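Local coordinates for periplasmic oligopeptide-binding protein (Burkholderia pseudomallei, PDB 3ZS6) that probably binds oligopeptides in the periplasm as the substrate-capturing component of an ABC transport system, and holds a bound peptide here, at residues Leu349-Thr354 against Lys398-Arg403; Glu280-Val285 against Leu376-Lys381; Leu266-Pro271 against Asn427-Cys432; Pro12-Ser17 against Asn384-Val389. One frame throughout, in Å; residues are numbered along the deposited sequence. Where two conformers were deposited one is given.

Contact 1 of 4, residues Leu349-Thr354 against Lys398-Arg403; sequences LTFTLT and KVQIAR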
loop_
_atom_site.group_PDB
_atom_site.type_symbol
_atom_site.label_atom_id
_atom_site.label_comp_id
_atom_site.label_asym_id
_atom_site.label_seq_id
_atom_site.Cartn_x
_atom_site.Cartn_y
_atom_site.Cartn_z
ATOM N N LEU A 349 5.247 -30.902 9.456
ATOM C CA LEU A 349 5.069 -29.494 9.795
ATOM C C LEU A 349 3.603 -29.111 9.947
ATOM O O LEU A 349 2.756 -29.484 9.131
ATOM C CB LEU A 349 5.714 -28.607 8.733
ATOM C CG LEU A 349 7.237 -28.596 8.680
ATOM C CD1 LEU A 349 7.725 -27.938 7.392
ATOM C CD2 LEU A 349 7.805 -27.905 9.918
ATOM N N THR A 350 3.317 -28.348 10.993
ATOM C CA THR A 350 2.009 -27.728 11.151
ATOM C C THR A 350 2.172 -26.227 11.364
ATOM O O THR A 350 2.965 -25.807 12.205
ATOM C CB THR A 350 1.247 -28.338 12.338
ATOM O OG1 THR A 350 1.025 -29.724 12.076
ATOM C CG2 THR A 350 -0.099 -27.647 12.528
ATOM N N PHE A 351 1.437 -25.431 10.585
ATOM C CA PHE A 351 1.435 -23.977 10.728
ATOM C C PHE A 351 0.020 -23.445 10.904
ATOM O O PHE A 351 -0.955 -24.106 10.554
ATOM C CB PHE A 351 2.034 -23.287 9.493
ATOM C CG PHE A 351 3.448 -23.676 9.192
ATOM C CD1 PHE A 351 4.489 -23.236 9.997
ATOM C CD2 PHE A 351 3.738 -24.477 8.103
ATOM C CE1 PHE A 351 5.790 -23.586 9.721
ATOM C CE2 PHE A 351 5.042 -24.835 7.822
ATOM C CZ PHE A 351 6.068 -24.386 8.632
ATOM N N THR A 352 -0.084 -22.232 11.434
ATOM C CA THR A 352 -1.347 -21.508 11.419
ATOM C C THR A 352 -1.308 -20.503 10.268
ATOM O O THR A 352 -0.319 -19.784 10.097
ATOM C CB THR A 352 -1.603 -20.800 12.766
ATOM O OG1 THR A 352 -1.844 -21.786 13.780
ATOM C CG2 THR A 352 -2.811 -19.878 12.679
ATOM N N LEU A 353 -2.364 -20.488 9.459
ATOM C CA LEU A 353 -2.475 -19.546 8.341
ATOM C C LEU A 353 -3.522 -18.479 8.668
ATOM O O LEU A 353 -4.727 -18.750 8.701
ATOM C CB LEU A 353 -2.829 -20.284 7.042
ATOM C CG LEU A 353 -3.195 -19.493 5.777
ATOM C CD1 LEU A 353 -2.144 -18.455 5.435
ATOM C CD2 LEU A 353 -3.408 -20.445 4.590
ATOM N N THR A 354 -3.060 -17.267 8.923
ATOM C CA THR A 354 -3.964 -16.204 9.340
ATOM C C THR A 354 -4.280 -15.254 8.184
ATOM O O THR A 354 -3.381 -14.849 7.447
ATOM C CB THR A 354 -3.363 -15.419 10.513
ATOM O OG1 THR A 354 -2.971 -16.334 11.546
ATOM C CG2 THR A 354 -4.371 -14.419 11.067
ATOM N N LYS A 398 3.482 -12.361 15.355
ATOM C CA LYS A 398 2.614 -13.265 16.118
ATOM C C LYS A 398 1.794 -14.209 15.233
ATOM O O LYS A 398 0.881 -14.898 15.704
ATOM C CB LYS A 398 1.707 -12.462 17.051
ATOM C CG LYS A 398 2.500 -11.759 18.143
ATOM C CD LYS A 398 1.627 -10.944 19.070
ATOM C CE LYS A 398 2.493 -10.245 20.109
ATOM N NZ LYS A 398 1.679 -9.615 21.176
ATOM N N VAL A 399 2.128 -14.230 13.947
ATOM C CA VAL A 399 1.512 -15.137 12.987
ATOM C C VAL A 399 2.647 -15.796 12.208
ATOM O O VAL A 399 3.729 -15.221 12.087
ATOM C CB VAL A 399 0.563 -14.375 12.024
ATOM C CG1 VAL A 399 -0.731 -13.977 12.744
ATOM C CG2 VAL A 399 1.252 -13.136 11.455
ATOM N N GLN A 400 2.402 -16.995 11.686
ATOM C CA GLN A 400 3.444 -17.776 11.018
ATOM C C GLN A 400 3.379 -17.608 9.502
ATOM O O GLN A 400 4.359 -17.247 8.859
ATOM C CB GLN A 400 3.301 -19.258 11.374
ATOM C CG GLN A 400 3.597 -19.578 12.822
ATOM C CD GLN A 400 3.467 -21.058 13.114
ATOM O OE1 GLN A 400 2.382 -21.633 12.981
ATOM N NE2 GLN A 400 4.578 -21.690 13.494
ATOM N N ILE A 401 2.215 -17.906 8.941
ATOM C CA ILE A 401 1.938 -17.649 7.539
ATOM C C ILE A 401 0.722 -16.747 7.543
ATOM O O ILE A 401 -0.241 -17.017 8.262
ATOM C CB ILE A 401 1.603 -18.944 6.778
ATOM C CG1 ILE A 401 2.712 -19.986 6.977
ATOM C CG2 ILE A 401 1.370 -18.646 5.308
ATOM C CD1 ILE A 401 2.479 -21.300 6.232
ATOM N N ALA A 402 0.765 -15.666 6.773
ATOM C CA ALA A 402 -0.311 -14.678 6.829
ATOM C C ALA A 402 -0.621 -14.077 5.460
ATOM O O ALA A 402 0.275 -13.867 4.643
ATOM C CB ALA A 402 0.025 -13.577 7.838
ATOM N N ARG A 403 -1.905 -13.832 5.214
ATOM C CA ARG A 403 -2.334 -13.125 4.013
ATOM C C ARG A 403 -1.710 -11.717 4.043
ATOM O O ARG A 403 -1.775 -11.011 5.062
ATOM C CB ARG A 403 -3.865 -13.047 3.968
ATOM C CG ARG A 403 -4.450 -12.890 2.551
ATOM C CD ARG A 403 -4.065 -11.539 1.942
ATOM N NE ARG A 403 -4.666 -10.440 2.683
ATOM C CZ ARG A 403 -4.477 -9.146 2.411
ATOM N NH1 ARG A 403 -3.686 -8.774 1.411
ATOM N NH2 ARG A 403 -5.086 -8.219 3.146
HETATM O O HOH W 1 -0.410 -17.535 11.618
#

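Contact 2 of 4, residues Glu280-Val285 against Leu376-Lys381; sequences EALAMV and LGVTAK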
loop_
_atom_site.group_PDB
_atom_site.type_symbol
_atom_site.label_atom_id
_atom_site.label_comp_id
_atom_site.label_asym_id
_atom_site.label_seq_id
_atom_site.Cartn_x
_atom_site.Cartn_y
_atom_site.Cartn_z
ATOM N N GLU A 280 10.951 -22.184 0.315
ATOM C CA GLU A 280 10.976 -22.499 -1.103
ATOM C C GLU A 280 10.027 -23.650 -1.446
ATOM O O GLU A 280 9.271 -23.579 -2.419
ATOM C CB GLU A 280 12.406 -22.869 -1.499
ATOM C CG GLU A 280 12.616 -23.102 -2.977
ATOM C CD GLU A 280 14.069 -23.418 -3.302
ATOM O OE1 GLU A 280 14.907 -23.416 -2.370
ATOM O OE2 GLU A 280 14.373 -23.655 -4.486
ATOM N N ALA A 281 10.072 -24.714 -0.649
ATOM C CA ALA A 281 9.174 -25.849 -0.856
ATOM C C ALA A 281 7.705 -25.417 -0.829
ATOM O O ALA A 281 6.909 -25.830 -1.671
ATOM C CB ALA A 281 9.421 -26.915 0.197
ATOM N N LEU A 282 7.348 -24.595 0.153
ATOM C CA LEU A 282 5.973 -24.135 0.286
ATOM C C LEU A 282 5.563 -23.328 -0.940
ATOM O O LEU A 282 4.438 -23.449 -1.432
ATOM C CB LEU A 282 5.799 -23.299 1.558
ATOM C CG LEU A 282 5.978 -24.015 2.906
ATOM C CD1 LEU A 282 5.930 -23.013 4.061
ATOM C CD2 LEU A 282 4.919 -25.100 3.097
ATOM N N ALA A 283 6.492 -22.523 -1.444
ATOM C CA ALA A 283 6.222 -21.676 -2.603
ATOM C C ALA A 283 6.021 -22.456 -3.901
ATOM O O ALA A 283 5.120 -22.153 -4.684
ATOM C CB ALA A 283 7.336 -20.648 -2.779
ATOM N N MET A 284 6.864 -23.453 -4.134
ATOM C CA MET A 284 6.925 -24.082 -5.448
ATOM C C MET A 284 5.793 -25.071 -5.700
ATOM O O MET A 284 5.527 -25.436 -6.838
ATOM C CB MET A 284 8.288 -24.758 -5.670
ATOM C CG MET A 284 8.518 -26.004 -4.849
ATOM S SD MET A 284 10.214 -26.612 -5.018
ATOM C CE MET A 284 10.395 -26.663 -6.797
ATOM N N VAL A 285 5.116 -25.495 -4.641
ATOM C CA VAL A 285 4.029 -26.458 -4.799
ATOM C C VAL A 285 2.666 -25.827 -5.161
ATOM O O VAL A 285 1.809 -26.487 -5.756
ATOM C CB VAL A 285 3.915 -27.346 -3.545
ATOM C CG1 VAL A 285 2.525 -27.903 -3.400
ATOM C CG2 VAL A 285 4.967 -28.468 -3.600
ATOM N N LEU A 376 2.419 -31.917 0.110
ATOM C CA LEU A 376 3.583 -31.954 0.986
ATOM C C LEU A 376 3.279 -32.603 2.327
ATOM O O LEU A 376 4.190 -32.884 3.106
ATOM C CB LEU A 376 4.111 -30.536 1.218
ATOM C CG LEU A 376 4.711 -29.782 0.027
ATOM C CD1 LEU A 376 5.058 -28.362 0.447
ATOM C CD2 LEU A 376 5.947 -30.504 -0.507
ATOM N N GLY A 377 2.000 -32.826 2.604
ATOM C CA GLY A 377 1.600 -33.329 3.906
ATOM C C GLY A 377 1.845 -32.291 4.988
ATOM O O GLY A 377 2.015 -32.624 6.163
ATOM N N VAL A 378 1.887 -31.026 4.584
ATOM C CA VAL A 378 2.020 -29.917 5.524
ATOM C C VAL A 378 0.644 -29.420 5.948
ATOM O O VAL A 378 -0.227 -29.199 5.106
ATOM C CB VAL A 378 2.824 -28.750 4.904
ATOM C CG1 VAL A 378 2.687 -27.492 5.748
ATOM C CG2 VAL A 378 4.285 -29.141 4.754
ATOM N N THR A 379 0.444 -29.242 7.248
ATOM C CA THR A 379 -0.859 -28.828 7.751
ATOM C C THR A 379 -0.896 -27.329 8.056
ATOM O O THR A 379 -0.125 -26.827 8.874
ATOM C CB THR A 379 -1.242 -29.610 9.027
ATOM O OG1 THR A 379 -1.203 -31.019 8.761
ATOM C CG2 THR A 379 -2.635 -29.230 9.494
ATOM N N ALA A 380 -1.792 -26.616 7.384
ATOM C CA ALA A 380 -2.002 -25.199 7.667
ATOM C C ALA A 380 -3.408 -24.989 8.215
ATOM O O ALA A 380 -4.388 -25.196 7.504
ATOM C CB ALA A 380 -1.787 -24.360 6.410
ATOM N N LYS A 381 -3.498 -24.578 9.477
ATOM C CA LYS A 381 -4.782 -24.326 10.117
ATOM C C LYS A 381 -5.214 -22.877 9.881
ATOM O O LYS A 381 -4.462 -21.945 10.164
ATOM C CB LYS A 381 -4.702 -24.628 11.616
ATOM C CG LYS A 381 -4.310 -26.076 11.930
ATOM C CD LYS A 381 -4.282 -26.356 13.426
ATOM C CE LYS A 381 -4.043 -27.842 13.696
ATOM N NZ LYS A 381 -3.833 -28.163 15.143
#

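Contact 3 of 4, residues Leu266-Pro271 against Asn427-Cys432; sequences LKNSDP and NTVGYC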
loop_
_atom_site.group_PDB
_atom_site.type_symbol
_atom_site.label_atom_id
_atom_site.label_comp_id
_atom_site.label_asym_id
_atom_site.label_seq_id
_atom_site.Cartn_x
_atom_site.Cartn_y
_atom_site.Cartn_z
ATOM N N LEU A 266 5.680 -14.812 5.508
ATOM C CA LEU A 266 6.256 -15.929 6.259
ATOM C C LEU A 266 7.123 -15.363 7.378
ATOM O O LEU A 266 7.968 -14.495 7.139
ATOM C CB LEU A 266 7.131 -16.812 5.361
ATOM C CG LEU A 266 6.510 -17.520 4.155
ATOM C CD1 LEU A 266 7.600 -18.299 3.406
ATOM C CD2 LEU A 266 5.365 -18.460 4.560
ATOM N N LYS A 267 6.915 -15.851 8.595
ATOM C CA LYS A 267 7.701 -15.405 9.740
ATOM C C LYS A 267 9.110 -15.958 9.625
ATOM O O LYS A 267 9.340 -17.137 9.906
ATOM C CB LYS A 267 7.062 -15.904 11.034
ATOM C CG LYS A 267 7.784 -15.483 12.305
ATOM C CD LYS A 267 7.135 -16.151 13.505
ATOM C CE LYS A 267 7.903 -15.908 14.787
ATOM N NZ LYS A 267 7.328 -16.709 15.907
ATOM N N ASN A 268 10.050 -15.116 9.212
ATOM C CA ASN A 268 11.411 -15.581 8.930
ATOM C C ASN A 268 12.202 -16.016 10.171
ATOM O O ASN A 268 13.237 -16.670 10.050
ATOM C CB ASN A 268 12.208 -14.542 8.128
ATOM C CG ASN A 268 11.853 -14.542 6.640
ATOM O OD1 ASN A 268 10.680 -14.662 6.254
ATOM N ND2 ASN A 268 12.872 -14.418 5.800
ATOM N N SER A 269 11.720 -15.656 11.354
ATOM C CA SER A 269 12.350 -16.117 12.586
ATOM C C SER A 269 11.686 -17.390 13.115
ATOM O O SER A 269 12.070 -17.907 14.165
ATOM C CB SER A 269 12.313 -15.021 13.655
ATOM O OG SER A 269 10.984 -14.785 14.088
ATOM N N ASP A 270 10.682 -17.898 12.404
ATOM C CA ASP A 270 10.089 -19.174 12.803
ATOM C C ASP A 270 11.158 -20.256 12.726
ATOM O O ASP A 270 11.983 -20.246 11.816
ATOM C CB ASP A 270 8.893 -19.538 11.919
ATOM C CG ASP A 270 8.279 -20.893 12.278
ATOM O OD1 ASP A 270 8.763 -21.917 11.749
ATOM O OD2 ASP A 270 7.304 -20.933 13.068
ATOM N N PRO A 271 11.151 -21.187 13.694
ATOM C CA PRO A 271 12.151 -22.262 13.773
ATOM C C PRO A 271 12.208 -23.129 12.509
ATOM O O PRO A 271 13.262 -23.667 12.208
ATOM C CB PRO A 271 11.679 -23.083 14.976
ATOM C CG PRO A 271 10.937 -22.101 15.824
ATOM C CD PRO A 271 10.234 -21.200 14.847
ATOM N N ASN A 427 9.214 -4.051 6.436
ATOM C CA ASN A 427 9.758 -5.405 6.313
ATOM C C ASN A 427 9.265 -6.215 7.512
ATOM O O ASN A 427 9.923 -6.294 8.552
ATOM C CB ASN A 427 11.289 -5.355 6.261
ATOM C CG ASN A 427 11.926 -6.733 6.066
ATOM O OD1 ASN A 427 11.337 -7.765 6.390
ATOM N ND2 ASN A 427 13.145 -6.743 5.546
ATOM N N THR A 428 8.067 -6.769 7.386
ATOM C CA THR A 428 7.455 -7.469 8.506
ATOM C C THR A 428 7.870 -8.944 8.574
ATOM O O THR A 428 7.873 -9.525 9.659
ATOM C CB THR A 428 5.905 -7.321 8.510
ATOM O OG1 THR A 428 5.354 -7.872 7.308
ATOM C CG2 THR A 428 5.496 -5.845 8.632
ATOM N N VAL A 429 8.244 -9.545 7.440
ATOM C CA VAL A 429 8.693 -10.948 7.460
ATOM C C VAL A 429 10.028 -11.117 8.199
ATOM O O VAL A 429 10.360 -12.214 8.666
ATOM C CB VAL A 429 8.803 -11.572 6.056
ATOM C CG1 VAL A 429 7.461 -11.463 5.323
ATOM C CG2 VAL A 429 9.945 -10.923 5.251
ATOM N N GLY A 430 10.788 -10.028 8.294
ATOM C CA GLY A 430 12.025 -10.020 9.060
ATOM C C GLY A 430 13.213 -10.520 8.262
ATOM O O GLY A 430 14.120 -11.146 8.800
ATOM N N TYR A 431 13.204 -10.248 6.964
ATOM C CA TYR A 431 14.275 -10.701 6.087
ATOM C C TYR A 431 15.408 -9.693 6.137
ATOM O O TYR A 431 15.168 -8.494 6.315
ATOM C CB TYR A 431 13.733 -10.839 4.663
ATOM C CG TYR A 431 14.728 -11.268 3.607
ATOM C CD1 TYR A 431 15.163 -12.586 3.522
ATOM C CD2 TYR A 431 15.199 -10.363 2.668
ATOM C CE1 TYR A 431 16.059 -12.982 2.542
ATOM C CE2 TYR A 431 16.095 -10.748 1.685
ATOM C CZ TYR A 431 16.518 -12.055 1.623
ATOM O OH TYR A 431 17.402 -12.431 0.636
ATOM N N CYS A 432 16.641 -10.171 6.008
ATOM C CA CYS A 432 17.787 -9.270 5.913
ATOM C C CYS A 432 18.931 -9.896 5.131
ATOM O O CYS A 432 19.559 -10.852 5.585
ATOM C CB CYS A 432 18.275 -8.829 7.293
ATOM S SG CYS A 432 19.776 -7.774 7.237
#

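Contact 4 of 4, residues Pro12-Ser17 against Asn384-Val389; sequences PAEVES and NVEFKV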
loop_
_atom_site.group_PDB
_atom_site.type_symbol
_atom_site.label_atom_id
_atom_site.label_comp_id
_atom_site.label_asym_id
_atom_site.label_seq_id
_atom_site.Cartn_x
_atom_site.Cartn_y
_atom_site.Cartn_z
ATOM N N PRO A 12 -12.464 -2.046 2.363
ATOM C CA PRO A 12 -12.427 -3.467 2.753
ATOM C C PRO A 12 -12.354 -3.717 4.264
ATOM O O PRO A 12 -12.526 -4.856 4.694
ATOM C CB PRO A 12 -11.154 -3.985 2.066
ATOM C CG PRO A 12 -10.263 -2.756 1.977
ATOM C CD PRO A 12 -11.219 -1.614 1.698
ATOM N N ALA A 13 -12.114 -2.677 5.056
ATOM C CA ALA A 13 -11.983 -2.844 6.503
ATOM C C ALA A 13 -12.007 -1.489 7.212
ATOM O O ALA A 13 -11.899 -0.446 6.562
ATOM C CB ALA A 13 -10.691 -3.587 6.833
ATOM N N GLU A 14 -12.163 -1.508 8.536
ATOM C CA GLU A 14 -12.057 -0.290 9.343
ATOM C C GLU A 14 -10.646 0.275 9.226
ATOM O O GLU A 14 -9.663 -0.467 9.344
ATOM C CB GLU A 14 -12.377 -0.587 10.810
ATOM C CG GLU A 14 -12.067 0.562 11.788
ATOM C CD GLU A 14 -12.974 1.774 11.597
ATOM O OE1 GLU A 14 -13.988 1.673 10.866
ATOM O OE2 GLU A 14 -12.663 2.835 12.175
ATOM N N VAL A 15 -10.550 1.581 8.989
ATOM C CA VAL A 15 -9.255 2.251 8.814
ATOM C C VAL A 15 -8.446 2.194 10.109
ATOM O O VAL A 15 -9.015 2.311 11.197
ATOM C CB VAL A 15 -9.447 3.733 8.380
ATOM C CG1 VAL A 15 -9.994 4.589 9.549
ATOM C CG2 VAL A 15 -8.147 4.309 7.832
ATOM N N GLU A 16 -7.126 2.023 9.997
ATOM C CA GLU A 16 -6.280 1.846 11.180
ATOM C C GLU A 16 -6.063 3.162 11.934
ATOM O O GLU A 16 -5.880 3.169 13.148
ATOM C CB GLU A 16 -4.927 1.206 10.817
ATOM C CG GLU A 16 -4.009 2.078 9.944
ATOM C CD GLU A 16 -4.359 2.028 8.461
ATOM O OE1 GLU A 16 -5.358 1.367 8.101
ATOM O OE2 GLU A 16 -3.624 2.640 7.651
ATOM N N SER A 17 -6.087 4.273 11.209
ATOM C CA SER A 17 -5.815 5.569 11.814
ATOM C C SER A 17 -6.127 6.649 10.797
ATOM O O SER A 17 -6.151 6.379 9.598
ATOM C CB SER A 17 -4.340 5.649 12.229
ATOM O OG SER A 17 -3.977 6.929 12.717
ATOM N N ASN A 384 -9.106 -16.505 10.948
ATOM C CA ASN A 384 -9.480 -15.217 10.377
ATOM C C ASN A 384 -9.567 -14.143 11.449
ATOM O O ASN A 384 -10.104 -14.384 12.524
ATOM C CB ASN A 384 -10.795 -15.320 9.592
ATOM C CG ASN A 384 -12.001 -15.622 10.489
ATOM O OD1 ASN A 384 -12.103 -16.703 11.068
ATOM N ND2 ASN A 384 -12.918 -14.668 10.591
ATOM N N VAL A 385 -9.009 -12.969 11.160
ATOM C CA VAL A 385 -9.073 -11.835 12.082
ATOM C C VAL A 385 -9.404 -10.546 11.344
ATOM O O VAL A 385 -9.349 -10.490 10.107
ATOM C CB VAL A 385 -7.732 -11.611 12.814
ATOM C CG1 VAL A 385 -7.354 -12.831 13.640
ATOM C CG2 VAL A 385 -6.634 -11.257 11.812
ATOM N N GLU A 386 -9.735 -9.507 12.109
ATOM C CA GLU A 386 -9.914 -8.171 11.558
ATOM C C GLU A 386 -8.594 -7.673 10.958
ATOM O O GLU A 386 -7.509 -7.973 11.474
ATOM C CB GLU A 386 -10.392 -7.199 12.646
ATOM C CG GLU A 386 -10.482 -5.765 12.168
ATOM C CD GLU A 386 -11.034 -4.821 13.228
ATOM O OE1 GLU A 386 -11.100 -5.222 14.412
ATOM O OE2 GLU A 386 -11.408 -3.680 12.867
ATOM N N PHE A 387 -8.683 -6.905 9.877
ATOM C CA PHE A 387 -7.480 -6.435 9.182
ATOM C C PHE A 387 -6.507 -5.653 10.069
ATOM O O PHE A 387 -5.296 -5.848 9.974
ATOM C CB PHE A 387 -7.851 -5.603 7.950
ATOM C CG PHE A 387 -6.664 -5.183 7.128
ATOM C CD1 PHE A 387 -5.858 -6.135 6.507
ATOM C CD2 PHE A 387 -6.350 -3.840 6.973
ATOM C CE1 PHE A 387 -4.756 -5.749 5.739
ATOM C CE2 PHE A 387 -5.252 -3.446 6.214
ATOM C CZ PHE A 387 -4.454 -4.400 5.596
ATOM N N LYS A 388 -7.027 -4.762 10.915
ATOM C CA LYS A 388 -6.177 -3.977 11.819
ATOM C C LYS A 388 -5.363 -4.880 12.729
ATOM O O LYS A 388 -4.205 -4.597 13.028
ATOM C CB LYS A 388 -7.020 -3.039 12.692
ATOM C CG LYS A 388 -7.344 -1.703 12.051
ATOM C CD LYS A 388 -8.545 -1.051 12.729
ATOM C CE LYS A 388 -8.365 -0.971 14.237
ATOM N NZ LYS A 388 -9.555 -0.353 14.903
ATOM N N VAL A 389 -5.997 -5.950 13.196
ATOM C CA VAL A 389 -5.336 -6.922 14.055
ATOM C C VAL A 389 -4.281 -7.689 13.261
ATOM O O VAL A 389 -3.166 -7.911 13.734
ATOM C CB VAL A 389 -6.359 -7.899 14.671
ATOM C CG1 VAL A 389 -5.658 -9.132 15.271
ATOM C CG2 VAL A 389 -7.201 -7.180 15.720
HETATM O O HOH W 2 -9.597 -3.253 10.265
HETATM O O HOH W 3 -12.729 -4.122 9.778
HETATM O O HOH W 4 -10.452 2.597 14.016
#

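Contact 1 of 4, residues Leu349-Thr354 against Lys398-Arg403
The F351 ring meets the carboxamide of Q400 at its edge: CD of Q400 lies in the ring plane, and NE2 stands 3.8 Å from CD1 of F351. Ring and amide planes are turned 66° apart. On another side of the phenylalanine, CD1 of I401 comes to 3.8 Å from CB of F351, oblique to the ring. The glutamine chain is extended beyond CG (chi2 -179°), and its OE1 accepts the backbone N-H of T352 at 3.0 Å, with the donor tilted 20° from the amide plane. A side chain thus takes the bonding place of a backbone carbonyl just before regular strand pairing begins. NE2 of Q400 is bonded to D270, which helps fix the amide's rotation.

Beyond this point the strands run parallel. L353 pairs with I401 and T354 with A402; N of T354 donates to O of I401 at 2.9 Å, and N of R403 donates to O of T354, whereas the bond from N of I401 to O of T352 is weak. The guanidinium of R403 leads away to the backbone of the bound peptide, with which its NH1 is paired. On one face, CD1 of L353 packs on CG2 of I401 at 3.5 Å. On the other, T354 crosses V399 at about a right angle, and its OG1 is bonded to E383. A water links O of T352, OG1 of T354 and N of Q400 just before the paired strand of 401-403 begins. Strand 350-356 lies between strands 379-385 and 401-407, with helix 387-395 over T354 and V399.

Contact 2 of 4, residues Glu280-Val285 against Leu376-Lys381
L376 sets the tip of its side chain against the surface of helix 276-285 made by A281, L282 and V285, residues about one turn apart. The meeting with V285 is tip to tip: CG2 of V285 sits 3.8 Å from CD2 of L376. The other branch of the leucine turns toward the earlier residue A281, where CD1 of L376 rests 3.8 Å from the carbonyl O of A281. More loosely, CD1 of L376 lies 4.2 Å from CD2 of L282. CG of L376 is anti to its own carbonyl carbon (chi1 -66°), and the fork beyond it spreads its two methyls over this patch. V378 supplies a second, smaller bump: in the conformer given, its CG1 reaches the same methyl, so CD2 of L282 touches both.

No hydrogen bond crosses between the segments; polar links come from helix 359-376, whose W372 and K375 bond to the carbonyl O atoms of L282 and V285. Between the two bumps G377 takes a positive phi of 68° as the chain leaves helix 359-376 and turns into strand 379-385. With strand 350-356 this makes a beta-alpha-beta crossover, its helix-to-strand turn flanked by L376 and V378, which touch helix 276-285, in a fold consistent with the periplasmic binding protein family.

Contact 3 of 4, residues Leu266-Pro271 against Asn427-Cys432
V429 and N268 join two loops of the fold, one a type I beta turn from K267 to D270 that follows strand 260-266, the other closed by an Asx motif at N427. N427 starts the second loop by folding its side chain over the residues ahead. Its OD1 accepts from the backbone N of G430 at 3.0 Å and from N of Y431 at 3.2 Å, both donors coming from the same face of the amide plane, while ND2 donates to O of Y431. These bonds close the loop around V429.

V429 and N268 share the contact almost equally. The carbonyl O of V429 accepts N-H of N268 at 3.0 Å, with the donor in the carbonyl plane and an N-H...O angle of 151°. The closest touch by the valine side chain is made by CB of V429, 3.2 Å from O of L266. With CG1 anti to the carbonyl carbon (chi1 -56°), CG1 of V429 comes 3.6 Å from the same O of L266, and Y265 and M469 pack on this side chain.

At G430 phi is positive, and the carbonyl O passes 4.0 Å from CB of N268. At Y431 the amide end of N268 lies at the ring edge, by CD1 of Y431, the planes 81° apart; the tyrosine hydroxyl is bonded to D466. The segment ends at C432, whose SG is joined to SG of C422 in a disulfide.

Contact 4 of 4, residues Pro12-Ser17 against Asn384-Val389
A13 and F387 meet where an irregular loop, following strand 6-11, lies against the first turn of a helix. The segment 384-389 is a strand-to-helix junction: strand 379-385 ends at V385, E386 occupies the N-cap position, and helix 387-395 begins at F387. The loop approaches this turn twice, A13 lying nearest F387 and E16 nearest K388, their CA atoms 6.4 and 5.9 Å apart.

CB of A13 touches CB of F387 at 3.7 Å and lies oblique to the ring, which also packs on the backbone of the bound peptide. A13 thus touches a residue that also packs on the peptide. The methylenes of K388 lie along the loop backbone: CG lies 3.8 Å from CA of E16, and CD rests 3.6 Å from the carbonyl O of E14. CD of K388 also comes to 4.0 Å from CG of E14, the two side chains running side by side in the same direction; beyond it the lysine bends at chi3 (52°), which places CE.

No direct hydrogen bond joins the segments; waters do so instead. One accepts from N of K388, near the helix start, and lies within bonding distance of O of E14 and OE2 of E386. E14 and E16 find stronger partners elsewhere, E14 in N189 and W186, E16 in E24 and S25. Although E14 and K388 are opposite in charge, OE2 of E14 stays 5.2 Å from NZ of K388; a water bridges them, accepting from NZ of K388 and donating to OE2 of E14 and to O of V15.

How the contacts relate
Contacts 1 and 2 are buried, contacts 3 and 4 only partly so, but burial alone does not set the chemistry. Contact 1 is strand pairing with apolar packing on one face, while contact 2, its centre about 11 Å away, has no hydrogen bond across its segments and reaches the same sheet, since strand 379-385 pairs with strand 350-356. Contact 3 joins contact 1 through D270 and K267, both bonded to Q400, but itself rests on one loop-to-loop backbone bond. Contact 4 uses the other end of strand 379-385, about 27 Å from contact 2 between centres, and adds bridging waters to its packing. Contacts 1 and 4 both reach the bound peptide, and R403 packs on F387 there.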